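Local coordinates for protein subtilase cytotoxin subunit A (Escherichia coli, PDB 2IY9) that is the subtilisin-like serine protease subunit of an AB5 toxin, cutting the host endoplasmic reticulum chaperone BiP at a single site and so driving cells to stress and death, at residues F66-V80 with L111-S125. Sequence-based numbering, arbitrary orientation.
Sequences FAKFSFTQDGSPFPV and LISSRRVIPDGVQDS
Arg-116 N donates to Phe-69 O at 2.9 Å, one rung of a ladder in which Phe-69 N reaches Ser-114 O and Phe-71 N reaches Arg-116 O. The strand axes run 7° apart, and the bridges pairing Ala-67 with Ser-113 through Ser-70 with Arg-116 are parallel. Beyond the strands the loops stay joined: Phe-71 O accepts from Val-122 N, Gln-73 N donates to Asp-120 O, and Gln-73 NE2 meets Gly-121 O at 2.8 Å, nearly straight but from above the carbonyl plane.

On the face carrying Phe-69, the guanidinium of Arg-115 lies flat on the ring, planes 15° apart, its CZ 4.0 Å from the ring centroid, a cation-pi stack. Phe-71 CZ instead lies 3.7 Å from Arg-115 NH1, near the plane of both groups. A salt bridge from NE to Glu-144 and a hydrogen bond between NH1 and Ser-132 hold the Arg-115 guanidinium, which probably fixes its rotation.

This pair forms one border of the parallel subtilase sheet, 65-70 outermost and 111-116 next to 47-52, the strand ending in the probable charge-relay Asp-52.

Polar contacts gather on the face carrying Ser-70 and Arg-116. Arg-116 reaches, in an extended chain, into the loop that follows Ser-70, its chi1 of -175° turning CG away from the backbone N. There NH1 forms a salt bridge with Asp-74 OD2 at 2.9 Å, entering on its syn lone pair, the carboxylate and guanidinium planes nearly perpendicular. Thr-72 OG1 sits 3.6 Å above the guanidinium plane and donates to Asp-74 OD1, which Ser-76 N approaches from the opposite face in an Asx turn. Arg-116 NE is held by Ile-118 O.

Among apolar contacts, Val-80 CG2 touches Pro-119 CG at 3.6 Å; the peptide bond before Pro-119 is cis.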
loop_
_atom_site.group_PDB
_atom_site.type_symbol
_atom_site.label_atom_id
_atom_site.label_comp_id
_atom_site.label_asym_id
_atom_site.label_seq_id
_atom_site.Cartn_x
_atom_site.Cartn_y
_atom_site.Cartn_z
ATOM N N PHE A 66 -8.456 -10.637 -10.499
ATOM C CA PHE A 66 -9.723 -9.989 -10.851
ATOM C C PHE A 66 -9.626 -9.384 -12.259
ATOM O O PHE A 66 -10.503 -9.579 -13.098
ATOM C CB PHE A 66 -10.063 -8.899 -9.833
ATOM C CG PHE A 66 -11.291 -8.084 -10.183
ATOM C CD1 PHE A 66 -12.572 -8.596 -9.967
ATOM C CD2 PHE A 66 -11.167 -6.797 -10.703
ATOM C CE1 PHE A 66 -13.700 -7.845 -10.274
ATOM C CE2 PHE A 66 -12.313 -6.023 -11.000
ATOM C CZ PHE A 66 -13.566 -6.556 -10.797
ATOM N N ALA A 67 -8.577 -8.603 -12.481
ATOM C CA ALA A 67 -8.301 -8.019 -13.775
ATOM C C ALA A 67 -6.823 -7.708 -13.882
ATOM O O ALA A 67 -6.106 -7.714 -12.887
ATOM C CB ALA A 67 -9.120 -6.745 -13.983
ATOM N N LYS A 68 -6.375 -7.437 -15.103
ATOM C CA LYS A 68 -5.024 -6.945 -15.341
ATOM C C LYS A 68 -5.036 -5.953 -16.497
ATOM O O LYS A 68 -5.749 -6.151 -17.488
ATOM C CB LYS A 68 -4.030 -8.091 -15.579
ATOM C CG LYS A 68 -4.305 -8.957 -16.817
ATOM C CD LYS A 68 -3.409 -10.197 -16.828
ATOM C CE LYS A 68 -3.865 -11.180 -17.913
ATOM N NZ LYS A 68 -5.280 -11.652 -17.715
ATOM N N PHE A 69 -4.258 -4.886 -16.340
ATOM C CA PHE A 69 -4.203 -3.769 -17.293
ATOM C C PHE A 69 -2.770 -3.383 -17.600
ATOM O O PHE A 69 -1.880 -3.552 -16.753
ATOM C CB PHE A 69 -4.853 -2.519 -16.697
ATOM C CG PHE A 69 -6.322 -2.647 -16.425
ATOM C CD1 PHE A 69 -7.257 -2.140 -17.328
ATOM C CD2 PHE A 69 -6.780 -3.206 -15.225
ATOM C CE1 PHE A 69 -8.623 -2.235 -17.058
ATOM C CE2 PHE A 69 -8.140 -3.300 -14.955
ATOM C CZ PHE A 69 -9.056 -2.820 -15.868
ATOM N N SER A 70 -2.565 -2.824 -18.798
ATOM C CA SER A 70 -1.288 -2.243 -19.193
ATOM C C SER A 70 -1.372 -0.729 -19.321
ATOM O O SER A 70 -2.297 -0.191 -19.943
ATOM C CB SER A 70 -0.819 -2.786 -20.538
ATOM O OG SER A 70 0.439 -2.210 -20.866
ATOM N N PHE A 71 -0.391 -0.057 -18.732
ATOM C CA PHE A 71 -0.177 1.362 -18.960
ATOM C C PHE A 71 1.270 1.570 -19.367
ATOM O O PHE A 71 1.873 2.595 -19.089
ATOM C CB PHE A 71 -0.578 2.162 -17.726
ATOM C CG PHE A 71 -2.028 2.019 -17.397
ATOM C CD1 PHE A 71 -2.981 2.789 -18.061
ATOM C CD2 PHE A 71 -2.456 1.069 -16.464
ATOM C CE1 PHE A 71 -4.336 2.641 -17.791
ATOM C CE2 PHE A 71 -3.816 0.912 -16.182
ATOM C CZ PHE A 71 -4.758 1.697 -16.853
ATOM N N THR A 72 1.809 0.562 -20.043
ATOM C CA THR A 72 3.192 0.585 -20.486
ATOM C C THR A 72 3.228 0.598 -22.007
ATOM O O THR A 72 2.235 0.264 -22.664
ATOM C CB THR A 72 3.991 -0.612 -19.922
ATOM O OG1 THR A 72 3.273 -1.823 -20.178
ATOM C CG2 THR A 72 4.178 -0.449 -18.414
ATOM N N GLN A 73 4.383 0.975 -22.552
ATOM C CA GLN A 73 4.532 1.249 -23.981
ATOM C C GLN A 73 4.509 -0.011 -24.851
ATOM O O GLN A 73 4.299 0.072 -26.072
ATOM C CB GLN A 73 5.824 2.021 -24.219
ATOM C CG GLN A 73 5.821 3.437 -23.661
ATOM C CD GLN A 73 7.166 4.121 -23.827
ATOM O OE1 GLN A 73 7.805 4.005 -24.876
ATOM N NE2 GLN A 73 7.603 4.836 -22.798
ATOM N N ASP A 74 4.726 -1.166 -24.225
ATOM C CA ASP A 74 4.630 -2.458 -24.909
ATOM C C ASP A 74 3.197 -3.018 -24.956
ATOM O O ASP A 74 2.957 -4.060 -25.569
ATOM C CB ASP A 74 5.591 -3.476 -24.278
ATOM C CG ASP A 74 5.242 -3.814 -22.815
ATOM O OD1 ASP A 74 4.282 -3.229 -22.240
ATOM O OD2 ASP A 74 5.945 -4.671 -22.245
ATOM N N GLY A 75 2.259 -2.323 -24.315
ATOM C CA GLY A 75 0.857 -2.754 -24.243
ATOM C C GLY A 75 0.591 -4.015 -23.429
ATOM O O GLY A 75 -0.531 -4.546 -23.438
ATOM N N SER A 76 1.607 -4.477 -22.701
ATOM C CA SER A 76 1.525 -5.736 -21.957
ATOM C C SER A 76 1.170 -5.565 -20.469
ATOM O O SER A 76 1.731 -4.703 -19.791
ATOM C CB SER A 76 2.834 -6.510 -22.078
ATOM O OG SER A 76 2.776 -7.718 -21.344
ATOM N N PRO A 77 0.235 -6.396 -19.965
ATOM C CA PRO A 77 -0.118 -6.400 -18.545
ATOM C C PRO A 77 0.821 -7.267 -17.693
ATOM O O PRO A 77 0.717 -7.268 -16.459
ATOM C CB PRO A 77 -1.515 -7.009 -18.555
ATOM C CG PRO A 77 -1.448 -8.013 -19.646
ATOM C CD PRO A 77 -0.576 -7.373 -20.722
ATOM N N PHE A 78 1.732 -7.991 -18.350
ATOM C CA PHE A 78 2.600 -8.947 -17.668
ATOM C C PHE A 78 3.953 -8.324 -17.330
ATOM O O PHE A 78 4.416 -7.446 -18.060
ATOM C CB PHE A 78 2.810 -10.189 -18.544
ATOM C CG PHE A 78 1.527 -10.832 -18.994
ATOM C CD1 PHE A 78 0.706 -11.493 -18.081
ATOM C CD2 PHE A 78 1.140 -10.780 -20.332
ATOM C CE1 PHE A 78 -0.488 -12.093 -18.494
ATOM C CE2 PHE A 78 -0.047 -11.376 -20.757
ATOM C CZ PHE A 78 -0.865 -12.033 -19.832
ATOM N N PRO A 79 4.598 -8.781 -16.235
ATOM C CA PRO A 79 5.904 -8.209 -15.918
ATOM C C PRO A 79 6.974 -8.683 -16.903
ATOM O O PRO A 79 6.868 -9.784 -17.460
ATOM C CB PRO A 79 6.193 -8.739 -14.513
ATOM C CG PRO A 79 5.432 -10.015 -14.425
ATOM C CD PRO A 79 4.193 -9.809 -15.256
ATOM N N VAL A 80 7.982 -7.841 -17.112
ATOM C CA VAL A 80 9.063 -8.126 -18.055
ATOM C C VAL A 80 10.405 -8.247 -17.339
ATOM O O VAL A 80 10.553 -7.827 -16.182
ATOM C CB VAL A 80 9.148 -7.078 -19.192
ATOM C CG1 VAL A 80 7.881 -7.103 -20.047
ATOM C CG2 VAL A 80 9.412 -5.678 -18.637
ATOM N N LEU A 111 -8.983 -10.247 -3.875
ATOM C CA LEU A 111 -8.520 -10.432 -5.234
ATOM C C LEU A 111 -7.635 -9.251 -5.601
ATOM O O LEU A 111 -7.556 -8.277 -4.851
ATOM C CB LEU A 111 -9.701 -10.536 -6.197
ATOM C CG LEU A 111 -10.694 -11.677 -5.959
ATOM C CD1 LEU A 111 -11.903 -11.546 -6.897
ATOM C CD2 LEU A 111 -10.037 -13.017 -6.138
ATOM N N ILE A 112 -6.971 -9.350 -6.751
ATOM C CA ILE A 112 -5.984 -8.368 -7.164
ATOM C C ILE A 112 -6.305 -7.876 -8.578
ATOM O O ILE A 112 -6.552 -8.675 -9.489
ATOM C CB ILE A 112 -4.547 -8.994 -7.146
ATOM C CG1 ILE A 112 -4.136 -9.405 -5.713
ATOM C CG2 ILE A 112 -3.509 -8.067 -7.840
ATOM C CD1 ILE A 112 -3.957 -8.232 -4.726
ATOM N N SER A 113 -6.305 -6.559 -8.744
ATOM C CA SER A 113 -6.363 -5.942 -10.066
ATOM C C SER A 113 -5.001 -5.332 -10.357
ATOM O O SER A 113 -4.613 -4.328 -9.737
ATOM C CB SER A 113 -7.454 -4.873 -10.124
ATOM O OG SER A 113 -7.463 -4.244 -11.393
ATOM N N SER A 114 -4.279 -5.945 -11.293
ATOM C CA SER A 114 -2.936 -5.508 -11.637
ATOM C C SER A 114 -2.972 -4.390 -12.671
ATOM O O SER A 114 -3.612 -4.514 -13.722
ATOM C CB SER A 114 -2.096 -6.666 -12.147
ATOM O OG SER A 114 -0.785 -6.222 -12.431
ATOM N N ARG A 115 -2.305 -3.288 -12.353
ATOM C CA ARG A 115 -2.221 -2.177 -13.280
ATOM C C ARG A 115 -0.748 -1.898 -13.504
ATOM O O ARG A 115 -0.071 -1.274 -12.663
ATOM C CB ARG A 115 -2.999 -0.968 -12.744
ATOM C CG ARG A 115 -4.501 -1.238 -12.651
ATOM C CD ARG A 115 -5.301 -0.111 -12.023
ATOM N NE ARG A 115 -6.729 -0.422 -12.111
ATOM C CZ ARG A 115 -7.511 -0.070 -13.129
ATOM N NH1 ARG A 115 -7.010 0.625 -14.150
ATOM N NH2 ARG A 115 -8.790 -0.419 -13.129
ATOM N N ARG A 116 -0.237 -2.390 -14.631
ATOM C CA ARG A 116 1.198 -2.298 -14.878
ATOM C C ARG A 116 1.566 -0.910 -15.395
ATOM O O ARG A 116 1.052 -0.483 -16.426
ATOM C CB ARG A 116 1.694 -3.393 -15.822
ATOM C CG ARG A 116 3.221 -3.350 -15.966
ATOM C CD ARG A 116 3.806 -4.333 -16.981
ATOM N NE ARG A 116 5.059 -3.763 -17.490
ATOM C CZ ARG A 116 5.641 -4.058 -18.652
ATOM N NH1 ARG A 116 5.134 -4.970 -19.480
ATOM N NH2 ARG A 116 6.758 -3.431 -18.983
ATOM N N VAL A 117 2.460 -0.222 -14.682
ATOM C CA VAL A 117 2.842 1.159 -15.038
ATOM C C VAL A 117 4.343 1.356 -15.311
ATOM O O VAL A 117 4.760 2.425 -15.790
ATOM C CB VAL A 117 2.369 2.181 -13.967
ATOM C CG1 VAL A 117 0.856 2.210 -13.893
ATOM C CG2 VAL A 117 2.974 1.866 -12.602
ATOM N N ILE A 118 5.130 0.327 -14.977
ATOM C CA ILE A 118 6.585 0.292 -15.145
ATOM C C ILE A 118 7.005 -1.147 -15.507
ATOM O O ILE A 118 6.242 -2.082 -15.283
ATOM C CB ILE A 118 7.350 0.783 -13.869
ATOM C CG1 ILE A 118 7.010 -0.076 -12.635
ATOM C CG2 ILE A 118 7.102 2.285 -13.619
ATOM C CD1 ILE A 118 7.744 0.324 -11.342
ATOM N N PRO A 119 8.181 -1.327 -16.137
ATOM C CA PRO A 119 9.035 -0.284 -16.688
ATOM C C PRO A 119 8.442 0.209 -18.008
ATOM O O PRO A 119 7.443 -0.348 -18.494
ATOM C CB PRO A 119 10.366 -1.009 -16.935
ATOM C CG PRO A 119 9.987 -2.413 -17.189
ATOM C CD PRO A 119 8.739 -2.677 -16.360
ATOM N N ASP A 120 9.050 1.249 -18.572
ATOM C CA ASP A 120 8.639 1.789 -19.867
ATOM C C ASP A 120 7.162 2.182 -19.894
ATOM O O ASP A 120 6.439 1.887 -20.842
ATOM C CB ASP A 120 8.979 0.803 -20.994
ATOM C CG ASP A 120 10.404 0.288 -20.900
ATOM O OD1 ASP A 120 11.313 1.110 -20.702
ATOM O OD2 ASP A 120 10.616 -0.938 -20.988
ATOM N N GLY A 121 6.711 2.850 -18.836
ATOM C CA GLY A 121 5.349 3.343 -18.805
ATOM C C GLY A 121 5.110 4.375 -19.890
ATOM O O GLY A 121 6.057 4.973 -20.423
ATOM N N VAL A 122 3.843 4.561 -20.237
ATOM C CA VAL A 122 3.441 5.716 -21.015
ATOM C C VAL A 122 3.686 6.913 -20.090
ATOM O O VAL A 122 3.932 6.723 -18.891
ATOM C CB VAL A 122 1.967 5.615 -21.471
ATOM C CG1 VAL A 122 1.737 4.330 -22.278
ATOM C CG2 VAL A 122 1.003 5.679 -20.277
ATOM N N GLN A 123 3.652 8.137 -20.607
ATOM C CA GLN A 123 3.912 9.263 -19.711
ATOM C C GLN A 123 2.827 9.310 -18.650
ATOM O O GLN A 123 1.653 9.087 -18.948
ATOM C CB GLN A 123 3.975 10.589 -20.451
ATOM C CG GLN A 123 4.385 11.740 -19.549
ATOM C CD GLN A 123 4.164 13.074 -20.200
ATOM O OE1 GLN A 123 4.657 13.320 -21.291
ATOM N NE2 GLN A 123 3.415 13.947 -19.538
ATOM N N ASP A 124 3.238 9.568 -17.413
ATOM C CA ASP A 124 2.317 9.680 -16.284
ATOM C C ASP A 124 1.499 8.394 -16.106
ATOM O O ASP A 124 0.323 8.434 -15.725
ATOM C CB ASP A 124 1.410 10.909 -16.450
ATOM C CG ASP A 124 2.190 12.223 -16.453
ATOM O OD1 ASP A 124 3.194 12.334 -15.719
ATOM O OD2 ASP A 124 1.793 13.149 -17.188
ATOM N N SER A 125 2.135 7.258 -16.391
ATOM C CA SER A 125 1.454 5.966 -16.399
ATOM C C SER A 125 0.754 5.711 -15.063
ATOM O O SER A 125 -0.383 5.226 -15.036
ATOM C CB SER A 125 2.439 4.841 -16.725
ATOM O OG SER A 125 3.529 4.851 -15.828
HETATM O O HOH W 1 -1.073 -5.756 -15.090
HETATM O O HOH W 2 8.559 -2.994 -21.232
HETATM O O HOH W 3 6.597 -1.114 -22.267
#